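Local coordinates for protein glutathione S-transferase 2 (Heligmosomoides polygyrus, PDB 1TW9) that probably catalyses the conjugation of glutathione to electrophilic substrates, releasing a halide ion from halogenated ones, as a sigma-family glutathione transferase, at residues A[5-10]-A[32-37]; A[23-28]-A[75-80]; A[131-136]-A[176-181]. One frame throughout, in Å; residues are numbered along the deposited sequence.

Interaction 1 of 3, residues A[5-10]-A[32-37]; sequences KLTYFN and VRLTQE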
ATOM      1  N   LYS A   5      14.989  -9.579  11.373  1.00 31.68           N
ATOM      2  CA  LYS A   5      14.980 -10.827  10.676  1.00 32.85           C
ATOM      3  C   LYS A   5      13.971 -10.682   9.575  1.00 31.81           C
ATOM      4  O   LYS A   5      12.826 -10.296   9.823  1.00 32.64           O
ATOM      5  CB  LYS A   5      14.566 -11.972  11.592  1.00 31.99           C
ATOM      6  CG  LYS A   5      14.412 -13.309  10.854  1.00 34.16           C
ATOM      7  CD  LYS A   5      14.161 -14.505  11.731  1.00 35.78           C
ATOM      8  CE  LYS A   5      12.841 -14.638  12.376  1.00 38.25           C
ATOM      9  NZ  LYS A   5      12.853 -16.003  13.140  1.00 39.66           N
ATOM     10  N   LEU A   6      14.370 -10.991   8.362  1.00 32.61           N
ATOM     11  CA  LEU A   6      13.442 -10.957   7.216  1.00 31.43           C
ATOM     12  C   LEU A   6      13.261 -12.431   6.745  1.00 32.10           C
ATOM     13  O   LEU A   6      14.251 -13.119   6.479  1.00 30.88           O
ATOM     14  CB  LEU A   6      14.038 -10.174   6.082  1.00 31.59           C
ATOM     15  CG  LEU A   6      13.063  -9.987   4.882  1.00 31.95           C
ATOM     16  CD1 LEU A   6      11.827  -9.161   5.162  1.00 34.88           C
ATOM     17  CD2 LEU A   6      13.862  -9.432   3.644  1.00 34.26           C
ATOM     18  N   THR A   7      12.011 -12.895   6.682  1.00 30.74           N
ATOM     19  CA  THR A   7      11.719 -14.274   6.249  1.00 31.84           C
ATOM     20  C   THR A   7      10.947 -14.163   4.898  1.00 32.17           C
ATOM     21  O   THR A   7       9.931 -13.439   4.775  1.00 30.68           O
ATOM     22  CB  THR A   7      10.891 -14.996   7.318  1.00 31.92           C
ATOM     23  OG1 THR A   7      11.687 -15.156   8.527  1.00 33.84           O
ATOM     24  CG2 THR A   7      10.596 -16.392   6.834  1.00 34.02           C
ATOM     25  N   TYR A   8      11.442 -14.910   3.914  1.00 31.69           N
ATOM     26  CA  TYR A   8      10.870 -14.919   2.582  1.00 32.28           C
ATOM     27  C   TYR A   8      11.326 -16.218   1.910  1.00 32.32           C
ATOM     28  O   TYR A   8      11.970 -17.028   2.516  1.00 32.99           O
ATOM     29  CB  TYR A   8      11.242 -13.654   1.800  1.00 32.28           C
ATOM     30  CG  TYR A   8      10.518 -13.535   0.484  1.00 31.80           C
ATOM     31  CD1 TYR A   8       9.137 -13.505   0.433  1.00 32.86           C
ATOM     32  CD2 TYR A   8      11.209 -13.482  -0.709  1.00 33.75           C
ATOM     33  CE1 TYR A   8       8.486 -13.421  -0.767  1.00 30.85           C
ATOM     34  CE2 TYR A   8      10.580 -13.424  -1.889  1.00 33.92           C
ATOM     35  CZ  TYR A   8       9.175 -13.374  -1.915  1.00 33.69           C
ATOM     36  OH  TYR A   8       8.493 -13.301  -3.121  1.00 33.12           O
ATOM     37  N   PHE A   9      10.954 -16.418   0.657  1.00 31.99           N
ATOM     38  CA  PHE A   9      11.472 -17.484  -0.139  1.00 33.19           C
ATOM     39  C   PHE A   9      12.859 -17.168  -0.667  1.00 31.12           C
ATOM     40  O   PHE A   9      13.369 -16.030  -0.496  1.00 30.78           O
ATOM     41  CB  PHE A   9      10.505 -17.749  -1.275  1.00 33.70           C
ATOM     42  CG  PHE A   9       9.190 -18.266  -0.797  1.00 35.01           C
ATOM     43  CD1 PHE A   9       9.129 -19.480  -0.131  1.00 36.42           C
ATOM     44  CD2 PHE A   9       8.028 -17.568  -1.006  1.00 37.68           C
ATOM     45  CE1 PHE A   9       7.935 -19.976   0.337  1.00 38.80           C
ATOM     46  CE2 PHE A   9       6.818 -18.102  -0.553  1.00 36.27           C
ATOM     47  CZ  PHE A   9       6.800 -19.283   0.119  1.00 37.20           C
ATOM     48  N   ASN A  10      13.504 -18.189  -1.239  1.00 30.09           N
ATOM     49  CA  ASN A  10      14.819 -17.979  -1.851  1.00 29.42           C
ATOM     50  C   ASN A  10      14.657 -17.375  -3.216  1.00 29.69           C
ATOM     51  O   ASN A  10      14.794 -18.023  -4.237  1.00 30.04           O
ATOM     52  CB  ASN A  10      15.689 -19.253  -1.949  1.00 29.77           C
ATOM     53  CG  ASN A  10      17.083 -18.956  -2.422  1.00 28.13           C
ATOM     54  OD1 ASN A  10      17.527 -17.832  -2.336  1.00 30.44           O
ATOM     55  ND2 ASN A  10      17.772 -19.979  -2.922  1.00 27.15           N
ATOM     56  N   VAL A  32      16.438 -14.780   6.001  1.00 30.99           N
ATOM     57  CA  VAL A  32      15.913 -16.159   6.057  1.00 31.76           C
ATOM     58  C   VAL A  32      15.165 -16.506   4.769  1.00 31.06           C
ATOM     59  O   VAL A  32      14.207 -15.844   4.396  1.00 31.28           O
ATOM     60  CB  VAL A  32      15.032 -16.416   7.306  1.00 32.14           C
ATOM     61  CG1 VAL A  32      14.513 -17.829   7.297  1.00 32.09           C
ATOM     62  CG2 VAL A  32      15.865 -16.087   8.606  1.00 35.52           C
ATOM     63  N   ARG A  33      15.661 -17.557   4.094  1.00 30.27           N
ATOM     64  CA  ARG A  33      15.169 -17.944   2.786  1.00 30.05           C
ATOM     65  C   ARG A  33      14.668 -19.374   2.932  1.00 30.42           C
ATOM     66  O   ARG A  33      15.445 -20.342   2.976  1.00 31.13           O
ATOM     67  CB  ARG A  33      16.263 -17.867   1.728  1.00 30.96           C
ATOM     68  CG  ARG A  33      16.667 -16.465   1.437  1.00 28.62           C
ATOM     69  CD  ARG A  33      17.942 -16.320   0.606  1.00 29.89           C
ATOM     70  NE  ARG A  33      18.243 -14.941   0.384  1.00 29.89           N
ATOM     71  CZ  ARG A  33      18.088 -14.302  -0.776  1.00 30.67           C
ATOM     72  NH1 ARG A  33      17.737 -14.969  -1.880  1.00 30.33           N
ATOM     73  NH2 ARG A  33      18.345 -13.013  -0.854  1.00 31.09           N
ATOM     74  N   LEU A  34      13.360 -19.471   2.991  1.00 28.63           N
ATOM     75  CA  LEU A  34      12.696 -20.740   3.172  1.00 29.67           C
ATOM     76  C   LEU A  34      12.524 -21.497   1.885  1.00 29.98           C
ATOM     77  O   LEU A  34      12.297 -20.914   0.846  1.00 28.39           O
ATOM     78  CB  LEU A  34      11.323 -20.478   3.781  1.00 29.14           C
ATOM     79  CG  LEU A  34      11.282 -19.769   5.136  1.00 29.73           C
ATOM     80  CD1 LEU A  34       9.888 -19.609   5.566  1.00 34.33           C
ATOM     81  CD2 LEU A  34      12.099 -20.512   6.218  1.00 31.81           C
ATOM     82  N   THR A  35      12.559 -22.832   1.974  1.00 31.54           N
ATOM     83  CA  THR A  35      12.035 -23.656   0.917  1.00 33.88           C
ATOM     84  C   THR A  35      10.509 -23.777   1.102  1.00 34.86           C
ATOM     85  O   THR A  35       9.975 -23.495   2.177  1.00 34.35           O
ATOM     86  CB  THR A  35      12.662 -25.055   0.960  1.00 33.53           C
ATOM     87  OG1 THR A  35      12.378 -25.684   2.227  1.00 34.21           O
ATOM     88  CG2 THR A  35      14.217 -25.000   0.912  1.00 36.09           C
ATOM     89  N   GLN A  36       9.823 -24.186   0.049  1.00 36.19           N
ATOM     90  CA  GLN A  36       8.388 -24.466   0.143  1.00 38.24           C
ATOM     91  C   GLN A  36       8.146 -25.466   1.267  1.00 37.99           C
ATOM     92  O   GLN A  36       7.159 -25.376   1.993  1.00 38.26           O
ATOM     93  CB  GLN A  36       7.844 -25.060  -1.158  1.00 38.26           C
ATOM     94  CG  GLN A  36       6.521 -24.467  -1.675  1.00 42.09           C
ATOM     95  CD  GLN A  36       5.545 -24.012  -0.590  1.00 44.56           C
ATOM     96  OE1 GLN A  36       5.011 -22.914  -0.664  1.00 49.10           O
ATOM     97  NE2 GLN A  36       5.294 -24.866   0.391  1.00 48.08           N
ATOM     98  N   GLU A  37       9.060 -26.417   1.401  1.00 38.58           N
ATOM     99  CA  GLU A  37       8.926 -27.472   2.372  1.00 38.56           C
ATOM    100  C   GLU A  37       9.070 -26.950   3.798  1.00 38.51           C
ATOM    101  O   GLU A  37       8.348 -27.395   4.698  1.00 38.08           O
ATOM    102  CB  GLU A  37       9.941 -28.596   2.083  1.00 38.90           C
ATOM    103  CG  GLU A  37       9.626 -29.431   0.848  1.00 41.43           C
ATOM    104  CD  GLU A  37       9.955 -28.774  -0.497  1.00 42.76           C
ATOM    105  OE1 GLU A  37      10.657 -27.727  -0.545  1.00 40.78           O
ATOM    106  OE2 GLU A  37       9.491 -29.348  -1.524  1.00 43.60           O
TER
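R33 and N10 are joined by one hydrogen bond, R33 NH1 donating to N10 OD1 at 2.9 Å, with the arginine's CD also against the amide oxygen. The oxygen sits at the edge of the guanidinium, close to its plane, but the amide itself is turned 79° away, so the two flat groups join without stacking. N10 has CG anti to its backbone N (chi1 -173°), which starts the amide toward the arginine. R33 NE is salt-bridged to D31, a charge that probably eases the nearness of R19 to the same guanidinium.

On the other face of the sheet, T7 and V32 lie side by side and point the same way, OG1 of T7 being 3.8 Å from CB of V32. T7 CG2, anti to the backbone N, reaches on to L34, meeting its CD1 at 3.5 Å. K5 adds its aliphatic part, with CG 3.9 Å from V32 CG2.

These side chains decorate two parallel neighbours of a beta-alpha-beta unit, strands 4-9 and 30-34 linked through helix 16-24, in the thioredoxin-like N-terminal domain of a glutathione transferase. The backbone ladder runs from V32 N to L6 O (2.8 Å), from Y8 N to V32 O (3.0 Å) and from L34 N to Y8 O (2.9 Å). Y8 shares the R33 face, its OH bonded to A14 N.

Farther along, the F9 ring turns its edge to the backbone, CD1 lying 3.6 Å from L34 O with the oxygen in the ring plane. The same ring meets F39, while T35 caps the following helix through T38 N.

Interaction 2 of 3, residues A[23-28]-A[75-80]; sequences ALADQK and FGFAGA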
ATOM      1  N   ALA A  23      20.274  -2.802   2.751  1.00 31.88           N
ATOM      2  CA  ALA A  23      21.576  -2.611   2.116  1.00 31.64           C
ATOM      3  C   ALA A  23      21.883  -1.136   2.106  1.00 31.60           C
ATOM      4  O   ALA A  23      23.003  -0.728   2.467  1.00 31.04           O
ATOM      5  CB  ALA A  23      21.610  -3.181   0.686  1.00 31.39           C
ATOM      6  N   LEU A  24      20.928  -0.327   1.637  1.00 31.91           N
ATOM      7  CA  LEU A  24      21.098   1.118   1.538  1.00 32.24           C
ATOM      8  C   LEU A  24      21.439   1.768   2.872  1.00 31.73           C
ATOM      9  O   LEU A  24      22.152   2.772   2.928  1.00 31.85           O
ATOM     10  CB  LEU A  24      19.791   1.749   1.064  1.00 35.07           C
ATOM     11  CG  LEU A  24      19.733   2.582  -0.168  1.00 40.36           C
ATOM     12  CD1 LEU A  24      18.520   3.459  -0.058  1.00 35.63           C
ATOM     13  CD2 LEU A  24      21.037   3.266  -0.642  1.00 40.46           C
ATOM     14  N   ALA A  25      20.919   1.200   3.951  1.00 32.35           N
ATOM     15  CA  ALA A  25      21.101   1.712   5.324  1.00 31.61           C
ATOM     16  C   ALA A  25      22.336   1.123   6.018  1.00 33.08           C
ATOM     17  O   ALA A  25      22.602   1.488   7.142  1.00 33.29           O
ATOM     18  CB  ALA A  25      19.899   1.426   6.127  1.00 33.08           C
ATOM     19  N   ASP A  26      22.989   0.166   5.380  1.00 31.45           N
ATOM     20  CA  ASP A  26      24.107  -0.606   5.974  1.00 33.04           C
ATOM     21  C   ASP A  26      23.659  -1.221   7.291  1.00 33.77           C
ATOM     22  O   ASP A  26      24.380  -1.270   8.309  1.00 35.15           O
ATOM     23  CB  ASP A  26      25.313   0.296   6.118  1.00 33.28           C
ATOM     24  CG  ASP A  26      26.534  -0.416   6.528  1.00 37.87           C
ATOM     25  OD1 ASP A  26      26.695  -1.565   6.120  1.00 39.42           O
ATOM     26  OD2 ASP A  26      27.411   0.132   7.226  1.00 41.42           O
ATOM     27  N   GLN A  27      22.479  -1.797   7.227  1.00 32.95           N
ATOM     28  CA  GLN A  27      21.928  -2.428   8.398  1.00 31.72           C
ATOM     29  C   GLN A  27      22.018  -3.947   8.256  1.00 32.00           C
ATOM     30  O   GLN A  27      21.477  -4.525   7.309  1.00 33.93           O
ATOM     31  CB  GLN A  27      20.481  -1.970   8.577  1.00 30.95           C
ATOM     32  CG  GLN A  27      19.766  -2.743   9.696  1.00 32.88           C
ATOM     33  CD  GLN A  27      20.290  -2.451  11.047  1.00 33.27           C
ATOM     34  OE1 GLN A  27      20.693  -3.383  11.789  1.00 33.82           O
ATOM     35  NE2 GLN A  27      20.285  -1.168  11.415  1.00 33.00           N
ATOM     36  N   LYS A  28      22.583  -4.602   9.256  1.00 31.36           N
ATOM     37  CA  LYS A  28      22.670  -6.041   9.249  1.00 33.96           C
ATOM     38  C   LYS A  28      21.307  -6.634   9.633  1.00 31.02           C
ATOM     39  O   LYS A  28      20.622  -6.116  10.500  1.00 30.67           O
ATOM     40  CB  LYS A  28      23.794  -6.491  10.198  1.00 34.33           C
ATOM     41  CG  LYS A  28      23.381  -7.293  11.371  1.00 41.17           C
ATOM     42  CD  LYS A  28      24.571  -7.629  12.270  1.00 39.46           C
ATOM     43  CE  LYS A  28      24.539  -9.017  13.002  1.00 45.24           C
ATOM     44  NZ  LYS A  28      24.197  -8.888  14.476  1.00 49.44           N
ATOM     45  N   PHE A  75      15.064   4.447   8.400  1.00 28.29           N
ATOM     46  CA  PHE A  75      16.437   4.735   7.925  1.00 29.48           C
ATOM     47  C   PHE A  75      16.587   5.998   7.109  1.00 30.45           C
ATOM     48  O   PHE A  75      17.712   6.382   6.730  1.00 31.41           O
ATOM     49  CB  PHE A  75      17.014   3.495   7.181  1.00 30.72           C
ATOM     50  CG  PHE A  75      17.119   2.302   8.045  1.00 33.97           C
ATOM     51  CD1 PHE A  75      16.478   1.138   7.730  1.00 37.79           C
ATOM     52  CD2 PHE A  75      17.835   2.387   9.206  1.00 35.85           C
ATOM     53  CE1 PHE A  75      16.616   0.036   8.571  1.00 36.90           C
ATOM     54  CE2 PHE A  75      17.948   1.322  10.015  1.00 38.24           C
ATOM     55  CZ  PHE A  75      17.283   0.189   9.731  1.00 35.14           C
ATOM     56  N   GLY A  76      15.473   6.658   6.799  1.00 31.04           N
ATOM     57  CA  GLY A  76      15.533   7.963   6.142  1.00 29.78           C
ATOM     58  C   GLY A  76      15.333   7.945   4.624  1.00 30.07           C
ATOM     59  O   GLY A  76      15.838   8.834   3.947  1.00 29.81           O
ATOM     60  N   PHE A  77      14.636   6.928   4.106  1.00 29.35           N
ATOM     61  CA  PHE A  77      14.518   6.733   2.683  1.00 29.23           C
ATOM     62  C   PHE A  77      13.025   6.805   2.300  1.00 28.43           C
ATOM     63  O   PHE A  77      12.574   6.091   1.374  1.00 30.15           O
ATOM     64  CB  PHE A  77      15.119   5.422   2.216  1.00 30.49           C
ATOM     65  CG  PHE A  77      16.605   5.272   2.656  1.00 29.34           C
ATOM     66  CD1 PHE A  77      17.019   4.272   3.471  1.00 40.01           C
ATOM     67  CD2 PHE A  77      17.497   6.186   2.210  1.00 34.07           C
ATOM     68  CE1 PHE A  77      18.411   4.270   3.849  1.00 35.56           C
ATOM     69  CE2 PHE A  77      18.816   6.113   2.563  1.00 37.91           C
ATOM     70  CZ  PHE A  77      19.191   5.192   3.409  1.00 33.80           C
ATOM     71  N   ALA A  78      12.275   7.565   3.059  1.00 28.68           N
ATOM     72  CA  ALA A  78      10.801   7.734   2.743  1.00 27.87           C
ATOM     73  C   ALA A  78      10.413   9.204   2.595  1.00 29.71           C
ATOM     74  O   ALA A  78       9.291   9.559   2.895  1.00 32.23           O
ATOM     75  CB  ALA A  78       9.998   7.095   3.743  1.00 29.52           C
ATOM     76  N   GLY A  79      11.272  10.002   2.010  1.00 30.04           N
ATOM     77  CA  GLY A  79      10.978  11.369   1.740  1.00 30.35           C
ATOM     78  C   GLY A  79      11.274  12.278   2.907  1.00 30.88           C
ATOM     79  O   GLY A  79      11.510  11.818   4.037  1.00 33.13           O
ATOM     80  N   ALA A  80      11.302  13.574   2.616  1.00 29.61           N
ATOM     81  CA  ALA A  80      11.665  14.601   3.591  1.00 30.87           C
ATOM     82  C   ALA A  80      10.546  15.230   4.357  1.00 31.51           C
ATOM     83  O   ALA A  80      10.760  15.824   5.394  1.00 30.65           O
ATOM     84  CB  ALA A  80      12.526  15.658   2.928  1.00 31.86           C
TER
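The F77 ring is enclosed on both faces: L24 CD1 stands over its centre, 3.6 Å from the centroid and only 7° off the normal, while on the opposite face the carbonyl oxygen of F75 lies toward the rim. At its edge, in the ring plane, comes A25 CB, 3.9 Å from F77 CE1. That one methyl serves a second ring as well. It sits over a face of F75, shifted from the centre, with A25 CB 3.5 Å from F75 CG, a CH-pi contact. The first torsion of F75 (chi1 -62°, CG anti to the carbonyl carbon) sets CG against that methyl. Farther out on this ring Q27 CG comes within 3.8 Å of F75 CZ. No hydrogen bond crosses between the segments, so apolar and CH-pi packing carries the contact. I153 touches both L24 and F77, and L24 O accepts from R193 NH1, which ties the helix end to helix 192-200.

The backbone that presents L24 and A25 is a Schellman motif closing helix 16-24, with D26 at positive phi and D26 N bonded to A23 O at 3.0 Å. It packs on the turn at which helix 64-75 ends, in the linker that joins the thioredoxin-like and helical domains of glutathione transferases.

Interaction 3 of 3, residues A[131-136]-A[176-181]; sequences KFLGFI and EGFPEV
In the all-helical C-terminal domain of this glutathione transferase, the start of helix 179-189 packs against the second half of helix 119-142, and F178, at the N-cap position, supplies the aromatic part of the joint. Its ring lies beside the longer helix with one face on L133: CB of L133 stands 3.6 Å from the centroid of the F178 ring and 16° off its normal, a CH-pi contact displaced toward the rim. The leucine adds a second touch through a branch, L133 CD1 to F178 CD1 at 3.7 Å, so it meets the ring with both its root and its tip. G134 N approaches the same ring obliquely, 3.9 Å from F178 CE2. R129 and T137, from the same helix, also contact this phenylalanine. An alanine here would probably leave L133 CB and CD1 without the face they rest on and open a gap beside G134.

Charges bind the two helices nearby, through a salt bridge from E180 to K141, and F135 packs on P47 of the second subunit. In the first turn of the shorter helix, V181 divides its two methyls between two residues. CG1, anti to the backbone N (chi1 170°), meets L133 CD2 at 4.0 Å. The other methyl, V181 CG2, touches I136 CG2 at 3.9 Å.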
ATOM      1  N   LYS A 131       1.908   2.511 -20.394  1.00 30.42           N
ATOM      2  CA  LYS A 131       1.095   3.284 -19.499  1.00 32.50           C
ATOM      3  C   LYS A 131       1.840   3.618 -18.202  1.00 31.76           C
ATOM      4  O   LYS A 131       1.981   4.795 -17.858  1.00 31.52           O
ATOM      5  CB  LYS A 131      -0.169   2.523 -19.163  1.00 32.79           C
ATOM      6  CG  LYS A 131      -1.145   3.358 -18.337  1.00 36.22           C
ATOM      7  CD  LYS A 131      -2.574   2.789 -18.406  1.00 36.61           C
ATOM      8  CE  LYS A 131      -2.651   1.343 -17.896  1.00 40.75           C
ATOM      9  NZ  LYS A 131      -4.051   0.786 -17.645  1.00 40.62           N
ATOM     10  N   PHE A 132       2.360   2.603 -17.524  1.00 30.67           N
ATOM     11  CA  PHE A 132       3.096   2.805 -16.287  1.00 31.36           C
ATOM     12  C   PHE A 132       4.389   3.614 -16.414  1.00 31.25           C
ATOM     13  O   PHE A 132       4.628   4.543 -15.642  1.00 30.32           O
ATOM     14  CB  PHE A 132       3.455   1.469 -15.653  1.00 30.86           C
ATOM     15  CG  PHE A 132       4.194   1.590 -14.380  1.00 31.40           C
ATOM     16  CD1 PHE A 132       5.457   1.066 -14.275  1.00 31.31           C
ATOM     17  CD2 PHE A 132       3.573   2.158 -13.266  1.00 33.06           C
ATOM     18  CE1 PHE A 132       6.129   1.137 -13.050  1.00 34.37           C
ATOM     19  CE2 PHE A 132       4.247   2.257 -12.055  1.00 33.27           C
ATOM     20  CZ  PHE A 132       5.549   1.782 -11.983  1.00 32.82           C
ATOM     21  N   LEU A 133       5.171   3.314 -17.434  1.00 30.01           N
ATOM     22  CA  LEU A 133       6.431   4.074 -17.625  1.00 30.25           C
ATOM     23  C   LEU A 133       6.149   5.495 -18.050  1.00 31.61           C
ATOM     24  O   LEU A 133       6.937   6.383 -17.803  1.00 31.80           O
ATOM     25  CB  LEU A 133       7.426   3.340 -18.500  1.00 30.77           C
ATOM     26  CG  LEU A 133       8.007   1.992 -17.933  1.00 29.36           C
ATOM     27  CD1 LEU A 133       9.150   1.560 -18.811  1.00 35.82           C
ATOM     28  CD2 LEU A 133       8.443   1.982 -16.469  1.00 33.23           C
ATOM     29  N   GLY A 134       5.035   5.716 -18.713  1.00 30.63           N
ATOM     30  CA  GLY A 134       4.661   7.074 -19.048  1.00 31.76           C
ATOM     31  C   GLY A 134       4.437   7.844 -17.758  1.00 30.59           C
ATOM     32  O   GLY A 134       4.889   9.013 -17.631  1.00 30.17           O
ATOM     33  N   PHE A 135       3.701   7.257 -16.813  1.00 31.35           N
ATOM     34  CA  PHE A 135       3.453   7.943 -15.513  1.00 32.55           C
ATOM     35  C   PHE A 135       4.756   8.198 -14.753  1.00 34.70           C
ATOM     36  O   PHE A 135       4.993   9.332 -14.266  1.00 34.68           O
ATOM     37  CB  PHE A 135       2.517   7.132 -14.602  1.00 34.23           C
ATOM     38  CG  PHE A 135       1.118   6.946 -15.155  1.00 32.47           C
ATOM     39  CD1 PHE A 135       0.472   5.722 -15.021  1.00 33.89           C
ATOM     40  CD2 PHE A 135       0.452   7.966 -15.797  1.00 33.90           C
ATOM     41  CE1 PHE A 135      -0.809   5.539 -15.510  1.00 34.22           C
ATOM     42  CE2 PHE A 135      -0.811   7.791 -16.269  1.00 36.79           C
ATOM     43  CZ  PHE A 135      -1.448   6.557 -16.136  1.00 33.24           C
ATOM     44  N   ILE A 136       5.593   7.191 -14.680  1.00 33.78           N
ATOM     45  CA  ILE A 136       6.924   7.291 -14.031  1.00 34.35           C
ATOM     46  C   ILE A 136       7.775   8.383 -14.652  1.00 33.59           C
ATOM     47  O   ILE A 136       8.389   9.190 -13.949  1.00 33.38           O
ATOM     48  CB  ILE A 136       7.712   5.907 -14.078  1.00 33.69           C
ATOM     49  CG1 ILE A 136       7.041   4.849 -13.250  1.00 36.49           C
ATOM     50  CG2 ILE A 136       9.217   6.090 -13.581  1.00 37.85           C
ATOM     51  CD1 ILE A 136       6.680   5.269 -11.884  1.00 36.18           C
ATOM     52  N   GLU A 176      12.951   0.592 -24.288  1.00 28.16           N
ATOM     53  CA  GLU A 176      12.994   1.375 -25.488  1.00 28.74           C
ATOM     54  C   GLU A 176      11.828   2.353 -25.413  1.00 29.25           C
ATOM     55  O   GLU A 176      10.685   1.955 -25.106  1.00 31.45           O
ATOM     56  CB  GLU A 176      12.935   0.494 -26.728  1.00 28.78           C
ATOM     57  CG  GLU A 176      14.171  -0.359 -26.937  1.00 27.01           C
ATOM     58  CD  GLU A 176      14.148  -1.211 -28.197  1.00 28.40           C
ATOM     59  OE1 GLU A 176      13.213  -1.031 -29.017  1.00 31.41           O
ATOM     60  OE2 GLU A 176      15.101  -2.013 -28.418  1.00 26.88           O
ATOM     61  N   GLY A 177      12.119   3.633 -25.620  1.00 30.98           N
ATOM     62  CA  GLY A 177      11.093   4.677 -25.504  1.00 30.66           C
ATOM     63  C   GLY A 177      11.069   5.404 -24.192  1.00 32.07           C
ATOM     64  O   GLY A 177      10.338   6.393 -24.015  1.00 32.16           O
ATOM     65  N   PHE A 178      11.923   4.967 -23.273  1.00 28.98           N
ATOM     66  CA  PHE A 178      11.896   5.473 -21.861  1.00 29.93           C
ATOM     67  C   PHE A 178      13.320   5.705 -21.360  1.00 29.65           C
ATOM     68  O   PHE A 178      13.761   5.066 -20.389  1.00 29.43           O
ATOM     69  CB  PHE A 178      11.195   4.449 -21.001  1.00 29.33           C
ATOM     70  CG  PHE A 178       9.778   4.246 -21.404  1.00 31.01           C
ATOM     71  CD1 PHE A 178       9.413   3.183 -22.173  1.00 33.61           C
ATOM     72  CD2 PHE A 178       8.877   5.246 -21.197  1.00 32.44           C
ATOM     73  CE1 PHE A 178       8.072   3.049 -22.643  1.00 33.59           C
ATOM     74  CE2 PHE A 178       7.540   5.131 -21.595  1.00 33.32           C
ATOM     75  CZ  PHE A 178       7.158   4.017 -22.372  1.00 32.60           C
ATOM     76  N   PRO A 179      14.046   6.627 -21.982  1.00 28.54           N
ATOM     77  CA  PRO A 179      15.454   6.822 -21.595  1.00 29.39           C
ATOM     78  C   PRO A 179      15.606   7.302 -20.179  1.00 30.37           C
ATOM     79  O   PRO A 179      16.572   6.889 -19.481  1.00 29.80           O
ATOM     80  CB  PRO A 179      15.965   7.889 -22.552  1.00 29.94           C
ATOM     81  CG  PRO A 179      14.716   8.517 -23.207  1.00 31.06           C
ATOM     82  CD  PRO A 179      13.621   7.527 -23.094  1.00 30.43           C
ATOM     83  N   GLU A 180      14.679   8.137 -19.741  1.00 30.71           N
ATOM     84  CA  GLU A 180      14.766   8.659 -18.334  1.00 31.57           C
ATOM     85  C   GLU A 180      14.611   7.519 -17.314  1.00 31.36           C
ATOM     86  O   GLU A 180      15.268   7.486 -16.291  1.00 29.77           O
ATOM     87  CB  GLU A 180      13.723   9.751 -18.069  1.00 32.58           C
ATOM     88  CG  GLU A 180      13.886  11.035 -18.842  1.00 37.59           C
ATOM     89  CD  GLU A 180      13.359  10.979 -20.287  1.00 40.43           C
ATOM     90  OE1 GLU A 180      12.586  10.018 -20.673  1.00 37.74           O
ATOM     91  OE2 GLU A 180      13.728  11.924 -21.059  1.00 43.01           O
ATOM     92  N   VAL A 181      13.736   6.566 -17.623  1.00 30.25           N
ATOM     93  CA  VAL A 181      13.527   5.428 -16.746  1.00 31.04           C
ATOM     94  C   VAL A 181      14.768   4.572 -16.750  1.00 29.74           C
ATOM     95  O   VAL A 181      15.171   4.097 -15.715  1.00 29.91           O
ATOM     96  CB  VAL A 181      12.310   4.596 -17.166  1.00 30.65           C
ATOM     97  CG1 VAL A 181      12.251   3.272 -16.397  1.00 31.83           C
ATOM     98  CG2 VAL A 181      11.026   5.357 -16.986  1.00 32.01           C
TER

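How the interactions relate
The three contacts sample the two-domain plan of a glutathione transferase. Interactions 1 and 2 share one beta-alpha-beta unit: interaction 1 pairs its strands, and interaction 2 packs the end of the helix between them on the linker after helix 64-75. Their segments alternate along the chain, 5-10, 23-28, 32-37 and 75-80, and their centres are 22 Å apart. Interaction 3 follows later in sequence and lies wholly among the C-terminal helices, with its centre 33 Å from that of interaction 1, on the opposite side of the chain's centre, and 26 Å from that of interaction 2. Sheet pairing, the domain junction and helix packing thus lie at separate places.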